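Local atomic coordinates of erythrocyte binding antigen 140 (Plasmodium falciparum, PDB entry 4GF2), a protein that probably binds a receptor on the host red cell surface during invasion by the malaria parasite, through a region holding two Duffy-binding domains. Residues 285-290 against 372-377; 304-309 against 316-321; 378-383 against 389-394; 393-398 against 458-463; 397-402 against 451-456. The protein carries 3 engineered substitutions. One frame throughout, in Å; residues are numbered along the deposited sequence.

Contact 1: 285-290 against 372-377; sequences ATIIKS and SIYEAQ
I288 and I373, the residues whose backbones come nearest (CA to CA, 7.7 Å), sit on two short helical pieces whose axes pass 11.2 Å apart at an angle of 69°. At that spacing the side chains, not the backbones, fill the gap. I373 CD1 comes 3.8 Å from I288 CA, at the base of that side chain, and 3.9 Å from I288 CG1, and the two isoleucines cross at about a right angle. The other branch of I373 is turned differently. With CG1 beside the backbone N (chi1 -74°), CG2 is left to meet I287 CG2 at 3.8 Å. The pair illustrates how a short helix packs across a longer one at a steep angle: helix 285-293 crosses helix 361-382, whose residues 372-377 belong to the second Duffy-binding region, while V456 of helix 435-457 also touches I373. I287 CD1 carries the remaining touch, lying 3.8 Å from Y374 CZ and approaching the ring obliquely. It is also close to the phenol oxygen, whose hydrogen bond runs to the carbonyl of Y283, just ahead of residues 285-290. That bond would restrain the far end of the tyrosine ring, which also meets F314.

Contact 2: 304-309 against 316-321; sequences SQINVN and CNYKSN
Y318 lays the outer part of its ring against I306 and V308, two apolar side chains with one residue between them. I306 CD1 stands 3.9 Å from Y318 CE1 and meets the ring obliquely; the two side chains run past each other in opposite directions, and I306 CG2 lies 4.1 Å from Y318 OH. V308 arrives from another quarter. Its CG2 methyl is at the edge of the ring, near its plane, 3.2 Å from Y318 OH and 4.1 Å from Y318 CZ, and the valine crosses the tyrosine at about a right angle. The branch that touches follows from the valine torsion: CG1 is anti to the backbone N (chi1 174°), which leaves CG2 beside that nitrogen and facing the phenol. The contact therefore rests on the far half of a single ring, with methyl groups meeting it from two directions. Between I306 and V308, N307, whose side chain starts away from the tyrosine, is the N-cap of helix 308-314, its OD1 accepting from D310 N. Y381 of helix 361-382 meets the same tyrosine ring, and I306 also touches Y381 and Q377 on that helix. In the loop after helix 308-314, C316 forms a disulfide with C349, and K319 a salt bridge with E375. The chain entering and the chain leaving a short helix are thus brought together through one tyrosine, next to a disulfide, consistent with the cysteine-rich character of Duffy-binding-like domains.

Contact 3: 378-383 against 389-394; sequences LLKYKY and NALCSI
L379 and I394 open the contact: L379 CD2 lies 4.0 Å from I394 CG2, while L379 CD1 leans over the backbone, 3.9 Å from I394 O. One residue on, K380 offers its aliphatic chain. A bend at chi2 (57°) sets its CD 3.7 Å from L391 CD1, the two side chains crossing at about a right angle; a second bend, at chi4, turns the ammonium toward V460 O and S304 OG. Y383, the first residue to leave the helix, contributes both backbone and ring. Its carbonyl oxygen is 3.8 Å from L391 CG, and one ring face receives I394 CD1, a CH-pi contact 4.1 Å from the ring centroid and 18° off the ring normal. K382 CG covers the opposite face, so the tyrosine is sandwiched between a lysine methylene and an isoleucine methyl. Within helix 388-407, S393 OG donates a hydrogen bond to A390 O, which also accepts from I394 N. The example shows how two consecutive helices are clasped across a short turn: 361-382 ends and 388-407 begins here. C392, disulfide-bonded to C467, ties the second of them to the chain ahead of helix 470-475, and L461 touches L391 from the loop after helix 435-457.

Contact 4: 393-398 against 458-463; sequences SIIQNS and SAVLKN
I395 reaches from helix 388-407 toward V460 and L461, and its course can be followed atom by atom. The bond from CA to CB already heads for the other segment. At CB the side chain forks: CG2 turns to W454 of helix 435-457, while CG1, beside the backbone N (chi1 -70°), meets L461 CD2 at 4.0 Å. L461 and I395 lie alongside one another, running in opposite directions, and the leucine CD2 meets the middle of the isoleucine, not its end. A second bend follows (chi2 -64°) and carries CD1 round to V460 CG2, again 4.0 Å away, where the two side chains are skewed. That methyl of V460 occupies the crowded position between backbone N and carbonyl carbon, which brings it close to the valine's own main chain. In this Duffy-binding region the chain after helix 435-457 lies over helix 388-407 and adds V460 and L461 to its apolar side. A backbone hydrogen bond, L461 N to S458 O at 3.2 Å, lies within this piece of chain, where V460 and L461 follow one another. The same isoleucine is flanked by L379 of helix 361-382 and by M457. Next along the helix, Q396 hydrogen-bonds through its NE2 to K468 O.

Contact 5: 397-402 against 451-456; sequences NSYADL and ENVWKV
Y399 and W454 form the aromatic part of this contact, an edge-to-face pair. The benzo edge of the indole points into the face of the phenol ring: W454 CE3 lies 3.9 Å from Y399 CG, displaced toward the rim, with the ring centroids 5.2 Å apart and the planes inclined at 63°. The tyrosine's first torsion, with CG anti to the backbone N (chi1 170°), projects the ring across to helix 435-457. W454 is held on its own account by stacking with Y470, and Y399 also meets W446, so the pair is part of a larger aromatic cluster. Apolar contact at the ring edge comes next. V453 CG1 is at the edge of the tyrosine ring, in its plane, 3.7 Å from Y399 CE1 and 3.8 Å from Y399 CD1. The ring is thus touched by the indole over a face and by the valine at its rim. W454 CB adds to this, 4.0 Å from Y399 CE1. Polar interactions lie beyond the two segments: the phenol oxygen bonds to K450 O, one residue before 451-456, which would limit how far the ring can swing. On helix 388-407, D401 forms salt bridges with R344 and R481. Helices 388-407 and 435-457 are thus joined through buried aromatic and branched side chains, part of the helical core of the second Duffy-binding region.

The five contacts gather round helix 361-382 and its successor 388-407. Contact 2 falls within the chain span bracketed by contact 1; contact 3 follows in series, and contacts 4 and 5 both start from helix 388-407. Contacts 3 and 4 are nearest neighbours, their centres about 6 Å apart, and share S393 and I394; the centres of contacts 4 and 5 lie about 9 Å apart and these share N397 and S398, whereas contacts 2 and 5, about 18 Å apart between centres, do not touch. E375 ties contact 1 to contact 2 and to contacts 4 and 5. Pieces distant in sequence are thereby drawn into one helical bundle, in which contacts 3 to 5 lie within the second Duffy-binding region.

Contact 1: 285-290 against 372-377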
# COMPACT_ATOMS: atom_id res chain seq x y z
N ALA A 285 2.56 7.87 -6.29
CA ALA A 285 2.47 6.55 -6.90
C ALA A 285 3.00 6.54 -8.33
O ALA A 285 3.81 5.70 -8.70
CB ALA A 285 1.04 6.05 -6.86
N THR A 286 2.53 7.49 -9.13
CA THR A 286 2.92 7.55 -10.54
C THR A 286 4.44 7.62 -10.71
O THR A 286 5.01 6.88 -11.51
CB THR A 286 2.27 8.76 -11.24
OG1 THR A 286 0.84 8.64 -11.16
CG2 THR A 286 2.68 8.82 -12.70
N ILE A 287 5.10 8.50 -9.97
CA ILE A 287 6.55 8.66 -10.11
C ILE A 287 7.28 7.44 -9.55
O ILE A 287 8.28 6.99 -10.12
CB ILE A 287 7.07 9.93 -9.41
CG1 ILE A 287 6.33 11.17 -9.94
CG2 ILE A 287 8.56 10.08 -9.63
CD1 ILE A 287 6.90 12.49 -9.45
N ILE A 288 6.78 6.90 -8.45
CA ILE A 288 7.39 5.71 -7.86
C ILE A 288 7.42 4.59 -8.89
O ILE A 288 8.40 3.86 -9.00
CB ILE A 288 6.63 5.24 -6.61
CG1 ILE A 288 6.80 6.25 -5.48
CG2 ILE A 288 7.15 3.88 -6.16
CD1 ILE A 288 5.89 5.99 -4.28
N LYS A 289 6.34 4.47 -9.65
CA LYS A 289 6.22 3.40 -10.63
C LYS A 289 7.21 3.62 -11.77
O LYS A 289 7.77 2.67 -12.31
CB LYS A 289 4.80 3.31 -11.17
CG LYS A 289 3.81 2.70 -10.20
CD LYS A 289 2.45 2.50 -10.86
CE LYS A 289 1.42 1.96 -9.87
NZ LYS A 289 0.10 1.72 -10.53
N SER A 290 7.41 4.89 -12.14
CA SER A 290 8.37 5.23 -13.18
C SER A 290 9.79 4.88 -12.73
O SER A 290 10.55 4.26 -13.48
CB SER A 290 8.29 6.72 -13.50
OG SER A 290 9.21 7.07 -14.52
N SER A 372 11.86 10.39 -0.84
CA SER A 372 13.18 9.94 -1.28
C SER A 372 13.45 10.35 -2.72
O SER A 372 14.56 10.78 -3.06
CB SER A 372 13.28 8.42 -1.16
OG SER A 372 13.15 8.00 0.19
N ILE A 373 12.44 10.22 -3.57
CA ILE A 373 12.59 10.58 -4.97
C ILE A 373 12.85 12.08 -5.13
O ILE A 373 13.81 12.48 -5.79
CB ILE A 373 11.36 10.13 -5.79
CG1 ILE A 373 11.40 8.62 -5.97
CG2 ILE A 373 11.34 10.82 -7.15
CD1 ILE A 373 10.13 8.03 -6.55
N TYR A 374 12.01 12.90 -4.52
CA TYR A 374 12.15 14.35 -4.64
C TYR A 374 13.47 14.83 -4.03
O TYR A 374 14.13 15.69 -4.60
CB TYR A 374 10.96 15.07 -4.02
CG TYR A 374 9.68 14.81 -4.77
CD1 TYR A 374 9.55 15.18 -6.10
CD2 TYR A 374 8.60 14.19 -4.16
CE1 TYR A 374 8.39 14.94 -6.80
CE2 TYR A 374 7.43 13.94 -4.85
CZ TYR A 374 7.33 14.32 -6.17
OH TYR A 374 6.17 14.07 -6.86
N GLU A 375 13.85 14.27 -2.89
CA GLU A 375 15.13 14.62 -2.30
C GLU A 375 16.24 14.37 -3.31
O GLU A 375 17.11 15.22 -3.51
CB GLU A 375 15.38 13.82 -1.02
CG GLU A 375 16.74 14.08 -0.38
CD GLU A 375 16.90 15.51 0.11
OE1 GLU A 375 15.91 16.27 0.09
OE2 GLU A 375 18.02 15.87 0.53
N ALA A 376 16.19 13.22 -3.97
CA ALA A 376 17.22 12.87 -4.94
C ALA A 376 17.21 13.84 -6.11
O ALA A 376 18.25 14.37 -6.49
CB ALA A 376 17.02 11.44 -5.44
N GLN A 377 16.03 14.09 -6.66
CA GLN A 377 15.90 14.99 -7.79
C GLN A 377 16.38 16.39 -7.42
O GLN A 377 17.15 17.01 -8.15
CB GLN A 377 14.46 15.06 -8.27
CG GLN A 377 13.99 13.85 -9.06
CD GLN A 377 12.54 13.98 -9.48
OE1 GLN A 377 11.71 14.49 -8.72
NE2 GLN A 377 12.22 13.54 -10.69

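Contact 2: 304-309 against 316-321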
# COMPACT_ATOMS: atom_id res chain seq x y z
N SER A 304 15.82 12.50 -13.71
CA SER A 304 16.31 13.78 -13.22
C SER A 304 15.33 14.93 -13.47
O SER A 304 15.34 15.93 -12.75
CB SER A 304 17.66 14.12 -13.85
OG SER A 304 18.66 13.19 -13.46
N GLN A 305 14.49 14.79 -14.49
CA GLN A 305 13.56 15.85 -14.85
C GLN A 305 12.49 16.01 -13.77
O GLN A 305 11.82 15.04 -13.40
CB GLN A 305 12.92 15.58 -16.21
CG GLN A 305 12.06 16.73 -16.73
CD GLN A 305 11.69 16.58 -18.19
OE1 GLN A 305 12.44 15.99 -18.98
NE2 GLN A 305 10.54 17.12 -18.57
N ILE A 306 12.32 17.23 -13.28
CA ILE A 306 11.43 17.49 -12.16
C ILE A 306 10.08 18.05 -12.61
O ILE A 306 10.02 18.91 -13.48
CB ILE A 306 12.06 18.49 -11.17
CG1 ILE A 306 13.35 17.90 -10.58
CG2 ILE A 306 11.09 18.84 -10.06
CD1 ILE A 306 14.03 18.80 -9.58
N ASN A 307 9.01 17.55 -12.01
CA ASN A 307 7.67 18.07 -12.25
C ASN A 307 7.28 19.02 -11.12
O ASN A 307 6.97 18.58 -10.01
CB ASN A 307 6.68 16.91 -12.37
CG ASN A 307 5.26 17.38 -12.65
OD1 ASN A 307 4.76 18.29 -11.99
ND2 ASN A 307 4.62 16.77 -13.63
N VAL A 308 7.29 20.32 -11.41
CA VAL A 308 7.14 21.34 -10.38
C VAL A 308 5.83 21.21 -9.61
O VAL A 308 5.82 21.32 -8.38
CB VAL A 308 7.23 22.76 -10.99
CG1 VAL A 308 6.94 23.82 -9.93
CG2 VAL A 308 8.61 22.98 -11.59
N ASN A 309 4.74 20.99 -10.33
CA ASN A 309 3.43 20.85 -9.71
C ASN A 309 3.39 19.72 -8.70
O ASN A 309 2.91 19.89 -7.58
CB ASN A 309 2.36 20.63 -10.78
CG ASN A 309 2.19 21.82 -11.68
OD1 ASN A 309 2.49 22.95 -11.29
ND2 ASN A 309 1.69 21.59 -12.89
N CYS A 316 7.39 19.98 -1.03
CA CYS A 316 8.80 20.35 -1.05
C CYS A 316 9.08 21.37 -2.16
O CYS A 316 8.25 21.61 -3.02
CB CYS A 316 9.67 19.12 -1.24
SG CYS A 316 9.58 17.95 0.12
N ASN A 317 10.28 21.95 -2.12
CA ASN A 317 10.67 22.95 -3.11
C ASN A 317 12.14 22.81 -3.44
O ASN A 317 12.88 22.09 -2.76
CB ASN A 317 10.37 24.35 -2.57
CG ASN A 317 10.37 25.41 -3.66
OD1 ASN A 317 9.89 25.17 -4.77
ND2 ASN A 317 10.91 26.58 -3.35
N TYR A 318 12.58 23.49 -4.50
CA TYR A 318 13.98 23.50 -4.90
C TYR A 318 14.87 23.93 -3.74
O TYR A 318 14.47 24.75 -2.92
CB TYR A 318 14.19 24.45 -6.08
CG TYR A 318 13.52 24.01 -7.37
CD1 TYR A 318 14.15 23.11 -8.23
CD2 TYR A 318 12.28 24.50 -7.74
CE1 TYR A 318 13.55 22.71 -9.41
CE2 TYR A 318 11.67 24.10 -8.91
CZ TYR A 318 12.31 23.21 -9.75
OH TYR A 318 11.71 22.82 -10.92
N LYS A 319 16.08 23.38 -3.68
CA LYS A 319 17.07 23.84 -2.73
C LYS A 319 17.45 25.26 -3.12
O LYS A 319 17.80 25.51 -4.27
CB LYS A 319 18.32 22.95 -2.74
CG LYS A 319 18.04 21.45 -2.66
CD LYS A 319 17.32 21.08 -1.38
CE LYS A 319 17.01 19.59 -1.36
NZ LYS A 319 16.35 19.17 -0.10
N SER A 320 17.35 26.19 -2.18
CA SER A 320 17.61 27.59 -2.48
C SER A 320 19.07 27.82 -2.83
O SER A 320 19.96 27.13 -2.33
CB SER A 320 17.22 28.48 -1.30
OG SER A 320 18.10 28.26 -0.20
N ASN A 321 19.31 28.79 -3.71
CA ASN A 321 20.67 29.14 -4.11
C ASN A 321 21.45 29.74 -2.95
O ASN A 321 22.67 29.65 -2.90
CB ASN A 321 20.63 30.13 -5.28
CG ASN A 321 19.87 29.58 -6.47
OD1 ASN A 321 19.75 28.37 -6.65
ND2 ASN A 321 19.34 30.48 -7.30

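Contact 3: 378-383 against 389-394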
# COMPACT_ATOMS: atom_id res chain seq x y z
N LEU A 378 15.92 16.89 -6.28
CA LEU A 378 16.29 18.23 -5.82
C LEU A 378 17.79 18.35 -5.63
O LEU A 378 18.39 19.36 -6.00
CB LEU A 378 15.58 18.56 -4.52
CG LEU A 378 14.07 18.71 -4.66
CD1 LEU A 378 13.44 18.88 -3.30
CD2 LEU A 378 13.76 19.89 -5.55
N LEU A 379 18.39 17.33 -5.03
CA LEU A 379 19.84 17.29 -4.85
C LEU A 379 20.53 17.27 -6.21
O LEU A 379 21.45 18.04 -6.46
CB LEU A 379 20.25 16.07 -4.04
CG LEU A 379 19.92 16.12 -2.54
CD1 LEU A 379 20.23 14.78 -1.90
CD2 LEU A 379 20.69 17.24 -1.85
N LYS A 380 20.07 16.39 -7.09
CA LYS A 380 20.64 16.29 -8.43
C LYS A 380 20.58 17.63 -9.13
O LYS A 380 21.52 18.02 -9.82
CB LYS A 380 19.90 15.23 -9.25
CG LYS A 380 20.35 15.14 -10.70
CD LYS A 380 21.84 14.85 -10.80
CE LYS A 380 22.29 14.69 -12.25
NZ LYS A 380 21.71 13.47 -12.88
N TYR A 381 19.47 18.34 -8.95
CA TYR A 381 19.28 19.63 -9.60
C TYR A 381 20.22 20.68 -9.03
O TYR A 381 20.75 21.52 -9.76
CB TYR A 381 17.83 20.10 -9.45
CG TYR A 381 17.56 21.42 -10.13
CD1 TYR A 381 17.36 21.50 -11.50
CD2 TYR A 381 17.51 22.60 -9.39
CE1 TYR A 381 17.12 22.71 -12.12
CE2 TYR A 381 17.26 23.81 -10.01
CZ TYR A 381 17.07 23.86 -11.37
OH TYR A 381 16.83 25.07 -11.98
N LYS A 382 20.45 20.63 -7.72
CA LYS A 382 21.29 21.61 -7.05
C LYS A 382 22.76 21.41 -7.40
O LYS A 382 23.49 22.37 -7.60
CB LYS A 382 21.10 21.52 -5.53
CG LYS A 382 21.95 22.52 -4.74
CD LYS A 382 21.60 23.95 -5.11
CE LYS A 382 22.50 24.95 -4.40
NZ LYS A 382 22.35 24.90 -2.92
N TYR A 383 23.17 20.15 -7.48
CA TYR A 383 24.58 19.82 -7.65
C TYR A 383 24.87 19.09 -8.97
O TYR A 383 25.81 18.30 -9.05
CB TYR A 383 25.04 18.95 -6.48
CG TYR A 383 24.79 19.60 -5.14
CD1 TYR A 383 25.65 20.57 -4.65
CD2 TYR A 383 23.70 19.23 -4.36
CE1 TYR A 383 25.43 21.16 -3.42
CE2 TYR A 383 23.47 19.82 -3.14
CZ TYR A 383 24.34 20.78 -2.67
OH TYR A 383 24.11 21.37 -1.45
N ASN A 389 31.39 10.98 -8.27
CA ASN A 389 31.73 10.54 -6.92
C ASN A 389 31.14 11.45 -5.85
O ASN A 389 30.74 10.99 -4.78
CB ASN A 389 33.25 10.45 -6.75
CG ASN A 389 33.88 9.47 -7.73
OD1 ASN A 389 33.21 8.59 -8.26
ND2 ASN A 389 35.18 9.62 -7.96
N ALA A 390 31.08 12.75 -6.13
CA ALA A 390 30.54 13.72 -5.19
C ALA A 390 29.02 13.59 -5.14
O ALA A 390 28.43 13.46 -4.07
CB ALA A 390 30.94 15.13 -5.59
N LEU A 391 28.39 13.65 -6.31
CA LEU A 391 26.95 13.47 -6.41
C LEU A 391 26.55 12.20 -5.69
O LEU A 391 25.57 12.17 -4.95
CB LEU A 391 26.52 13.40 -7.87
CG LEU A 391 25.69 14.58 -8.37
CD1 LEU A 391 25.45 14.45 -9.87
CD2 LEU A 391 24.37 14.66 -7.62
N CYS A 392 27.33 11.14 -5.92
CA CYS A 392 27.07 9.86 -5.28
C CYS A 392 27.03 10.00 -3.76
O CYS A 392 26.07 9.57 -3.12
CB CYS A 392 28.15 8.85 -5.67
SG CYS A 392 28.03 7.30 -4.75
N SER A 393 28.07 10.60 -3.19
CA SER A 393 28.16 10.73 -1.74
C SER A 393 27.08 11.65 -1.17
O SER A 393 26.59 11.42 -0.07
CB SER A 393 29.56 11.20 -1.33
OG SER A 393 29.92 12.40 -1.98
N ILE A 394 26.71 12.68 -1.92
CA ILE A 394 25.67 13.60 -1.48
C ILE A 394 24.30 12.92 -1.39
O ILE A 394 23.51 13.21 -0.49
CB ILE A 394 25.55 14.81 -2.42
CG1 ILE A 394 26.79 15.70 -2.30
CG2 ILE A 394 24.30 15.62 -2.10
CD1 ILE A 394 26.81 16.86 -3.27

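Contact 4: 393-398 against 458-463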
# COMPACT_ATOMS: atom_id res chain seq x y z
N SER A 393 28.07 10.60 -3.19
CA SER A 393 28.16 10.73 -1.74
C SER A 393 27.08 11.65 -1.17
O SER A 393 26.59 11.42 -0.07
CB SER A 393 29.56 11.20 -1.33
OG SER A 393 29.92 12.40 -1.98
N ILE A 394 26.71 12.68 -1.92
CA ILE A 394 25.67 13.60 -1.48
C ILE A 394 24.30 12.92 -1.39
O ILE A 394 23.51 13.21 -0.49
CB ILE A 394 25.55 14.81 -2.42
CG1 ILE A 394 26.79 15.70 -2.30
CG2 ILE A 394 24.30 15.62 -2.10
CD1 ILE A 394 26.81 16.86 -3.27
N ILE A 395 24.03 12.01 -2.33
CA ILE A 395 22.77 11.27 -2.32
C ILE A 395 22.75 10.33 -1.13
O ILE A 395 21.71 10.15 -0.49
CB ILE A 395 22.59 10.46 -3.63
CG1 ILE A 395 22.35 11.40 -4.81
CG2 ILE A 395 21.44 9.48 -3.50
CD1 ILE A 395 21.06 12.20 -4.72
N GLN A 396 23.89 9.72 -0.84
CA GLN A 396 23.99 8.79 0.27
C GLN A 396 23.83 9.49 1.61
O GLN A 396 23.30 8.92 2.56
CB GLN A 396 25.33 8.04 0.23
CG GLN A 396 25.38 6.94 -0.81
CD GLN A 396 26.60 6.04 -0.65
OE1 GLN A 396 27.35 6.16 0.32
NE2 GLN A 396 26.80 5.14 -1.61
N ASN A 397 24.29 10.74 1.69
CA ASN A 397 24.11 11.54 2.91
C ASN A 397 22.64 11.64 3.30
O ASN A 397 22.27 11.34 4.44
CB ASN A 397 24.71 12.94 2.74
CG ASN A 397 26.23 12.95 2.78
OD1 ASN A 397 26.86 12.03 3.31
ND2 ASN A 397 26.82 14.00 2.22
N SER A 398 21.79 12.05 2.37
CA SER A 398 20.37 12.19 2.66
C SER A 398 19.69 10.84 2.82
O SER A 398 18.79 10.67 3.63
CB SER A 398 19.68 13.02 1.57
OG SER A 398 20.04 14.38 1.68
N SER A 458 18.88 6.33 -6.31
CA SER A 458 20.04 6.10 -7.15
C SER A 458 19.72 6.29 -8.62
O SER A 458 20.62 6.28 -9.47
CB SER A 458 20.58 4.68 -6.92
OG SER A 458 19.62 3.70 -7.28
N ALA A 459 18.44 6.48 -8.93
CA ALA A 459 17.99 6.61 -10.31
C ALA A 459 18.46 7.91 -10.95
O ALA A 459 18.48 8.03 -12.17
CB ALA A 459 16.48 6.52 -10.37
N VAL A 460 18.84 8.89 -10.13
CA VAL A 460 19.26 10.19 -10.65
C VAL A 460 20.76 10.26 -10.92
O VAL A 460 21.28 11.31 -11.31
CB VAL A 460 18.87 11.33 -9.70
CG1 VAL A 460 17.38 11.29 -9.40
CG2 VAL A 460 19.69 11.25 -8.41
N LEU A 461 21.46 9.14 -10.74
CA LEU A 461 22.91 9.11 -10.92
C LEU A 461 23.32 8.39 -12.21
O LEU A 461 22.75 7.36 -12.57
CB LEU A 461 23.57 8.40 -9.74
CG LEU A 461 23.34 9.01 -8.36
CD1 LEU A 461 23.78 8.03 -7.29
CD2 LEU A 461 24.08 10.32 -8.22
N LYS A 462 24.31 8.95 -12.91
CA LYS A 462 24.92 8.25 -14.03
C LYS A 462 25.66 7.05 -13.48
O LYS A 462 26.23 7.12 -12.39
CB LYS A 462 25.90 9.17 -14.77
CG LYS A 462 25.28 10.43 -15.35
CD LYS A 462 26.35 11.30 -16.01
CE LYS A 462 25.78 12.59 -16.56
NZ LYS A 462 26.83 13.46 -17.14
N ASN A 463 25.67 5.95 -14.23
CA ASN A 463 26.31 4.72 -13.76
C ASN A 463 26.00 4.48 -12.29
O ASN A 463 26.82 4.75 -11.41
CB ASN A 463 27.83 4.80 -13.96
CG ASN A 463 28.22 4.99 -15.41
OD1 ASN A 463 28.27 4.03 -16.18
ND2 ASN A 463 28.52 6.23 -15.79

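Contact 5: 397-402 against 451-456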
# COMPACT_ATOMS: atom_id res chain seq x y z
N ASN A 397 24.29 10.74 1.69
CA ASN A 397 24.11 11.54 2.91
C ASN A 397 22.64 11.64 3.30
O ASN A 397 22.27 11.34 4.44
CB ASN A 397 24.71 12.94 2.74
CG ASN A 397 26.23 12.95 2.78
OD1 ASN A 397 26.86 12.03 3.31
ND2 ASN A 397 26.82 14.00 2.22
N SER A 398 21.79 12.05 2.37
CA SER A 398 20.37 12.19 2.66
C SER A 398 19.69 10.84 2.82
O SER A 398 18.79 10.67 3.63
CB SER A 398 19.68 13.02 1.57
OG SER A 398 20.04 14.38 1.68
N TYR A 399 20.14 9.86 2.04
CA TYR A 399 19.66 8.49 2.19
C TYR A 399 19.86 8.01 3.63
O TYR A 399 18.95 7.47 4.25
CB TYR A 399 20.41 7.57 1.23
CG TYR A 399 20.16 6.11 1.48
CD1 TYR A 399 18.90 5.56 1.27
CD2 TYR A 399 21.17 5.27 1.92
CE1 TYR A 399 18.66 4.22 1.49
CE2 TYR A 399 20.94 3.92 2.14
CZ TYR A 399 19.68 3.41 1.92
OH TYR A 399 19.43 2.07 2.14
N ALA A 400 21.07 8.21 4.15
CA ALA A 400 21.40 7.77 5.50
C ALA A 400 20.62 8.54 6.55
O ALA A 400 20.24 7.99 7.58
CB ALA A 400 22.89 7.91 5.73
N ASP A 401 20.39 9.83 6.31
CA ASP A 401 19.62 10.64 7.24
C ASP A 401 18.18 10.13 7.29
O ASP A 401 17.57 10.08 8.36
CB ASP A 401 19.62 12.11 6.83
CG ASP A 401 20.89 12.83 7.24
OD1 ASP A 401 21.61 12.33 8.13
OD2 ASP A 401 21.16 13.92 6.68
N LEU A 402 17.65 9.74 6.14
CA LEU A 402 16.30 9.20 6.09
C LEU A 402 16.23 7.94 6.92
O LEU A 402 15.29 7.75 7.70
CB LEU A 402 15.89 8.90 4.65
CG LEU A 402 15.62 10.13 3.78
CD1 LEU A 402 15.52 9.74 2.31
CD2 LEU A 402 14.35 10.82 4.23
N GLU A 451 16.18 -1.06 0.59
CA GLU A 451 16.68 -1.37 -0.74
C GLU A 451 15.93 -0.58 -1.81
O GLU A 451 16.54 0.07 -2.67
CB GLU A 451 16.58 -2.87 -1.02
CG GLU A 451 17.49 -3.72 -0.14
CD GLU A 451 17.32 -5.21 -0.39
OE1 GLU A 451 16.39 -5.59 -1.13
OE2 GLU A 451 18.13 -6.00 0.16
N ASN A 452 14.60 -0.63 -1.77
CA ASN A 452 13.79 0.15 -2.69
C ASN A 452 14.05 1.64 -2.55
O ASN A 452 14.05 2.38 -3.54
CB ASN A 452 12.30 -0.15 -2.48
CG ASN A 452 11.86 -1.42 -3.16
OD1 ASN A 452 12.38 -1.79 -4.21
ND2 ASN A 452 10.88 -2.10 -2.57
N VAL A 453 14.27 2.10 -1.33
CA VAL A 453 14.54 3.51 -1.10
C VAL A 453 15.80 3.90 -1.86
O VAL A 453 15.83 4.93 -2.53
CB VAL A 453 14.72 3.82 0.40
CG1 VAL A 453 15.22 5.25 0.59
CG2 VAL A 453 13.42 3.60 1.15
N TRP A 454 16.83 3.07 -1.78
CA TRP A 454 18.06 3.36 -2.48
C TRP A 454 17.87 3.26 -3.99
O TRP A 454 18.48 4.01 -4.75
CB TRP A 454 19.19 2.42 -2.05
CG TRP A 454 20.42 2.67 -2.85
CD1 TRP A 454 20.97 1.85 -3.78
CD2 TRP A 454 21.24 3.85 -2.81
NE1 TRP A 454 22.09 2.44 -4.32
CE2 TRP A 454 22.28 3.67 -3.73
CE3 TRP A 454 21.19 5.03 -2.07
CZ2 TRP A 454 23.26 4.62 -3.94
CZ3 TRP A 454 22.17 5.98 -2.28
CH2 TRP A 454 23.19 5.77 -3.20
N LYS A 455 17.04 2.31 -4.43
CA LYS A 455 16.77 2.13 -5.85
C LYS A 455 16.25 3.41 -6.48
O LYS A 455 16.72 3.83 -7.54
CB LYS A 455 15.77 1.00 -6.07
CG LYS A 455 16.40 -0.38 -6.14
CD LYS A 455 15.35 -1.47 -6.37
CE LYS A 455 16.01 -2.83 -6.53
NZ LYS A 455 15.01 -3.92 -6.71
N VAL A 456 15.26 4.04 -5.84
CA VAL A 456 14.64 5.23 -6.41
C VAL A 456 15.56 6.45 -6.32
O VAL A 456 15.54 7.30 -7.21
CB VAL A 456 13.26 5.55 -5.77
CG1 VAL A 456 12.31 4.38 -5.94
CG2 VAL A 456 13.41 5.92 -4.31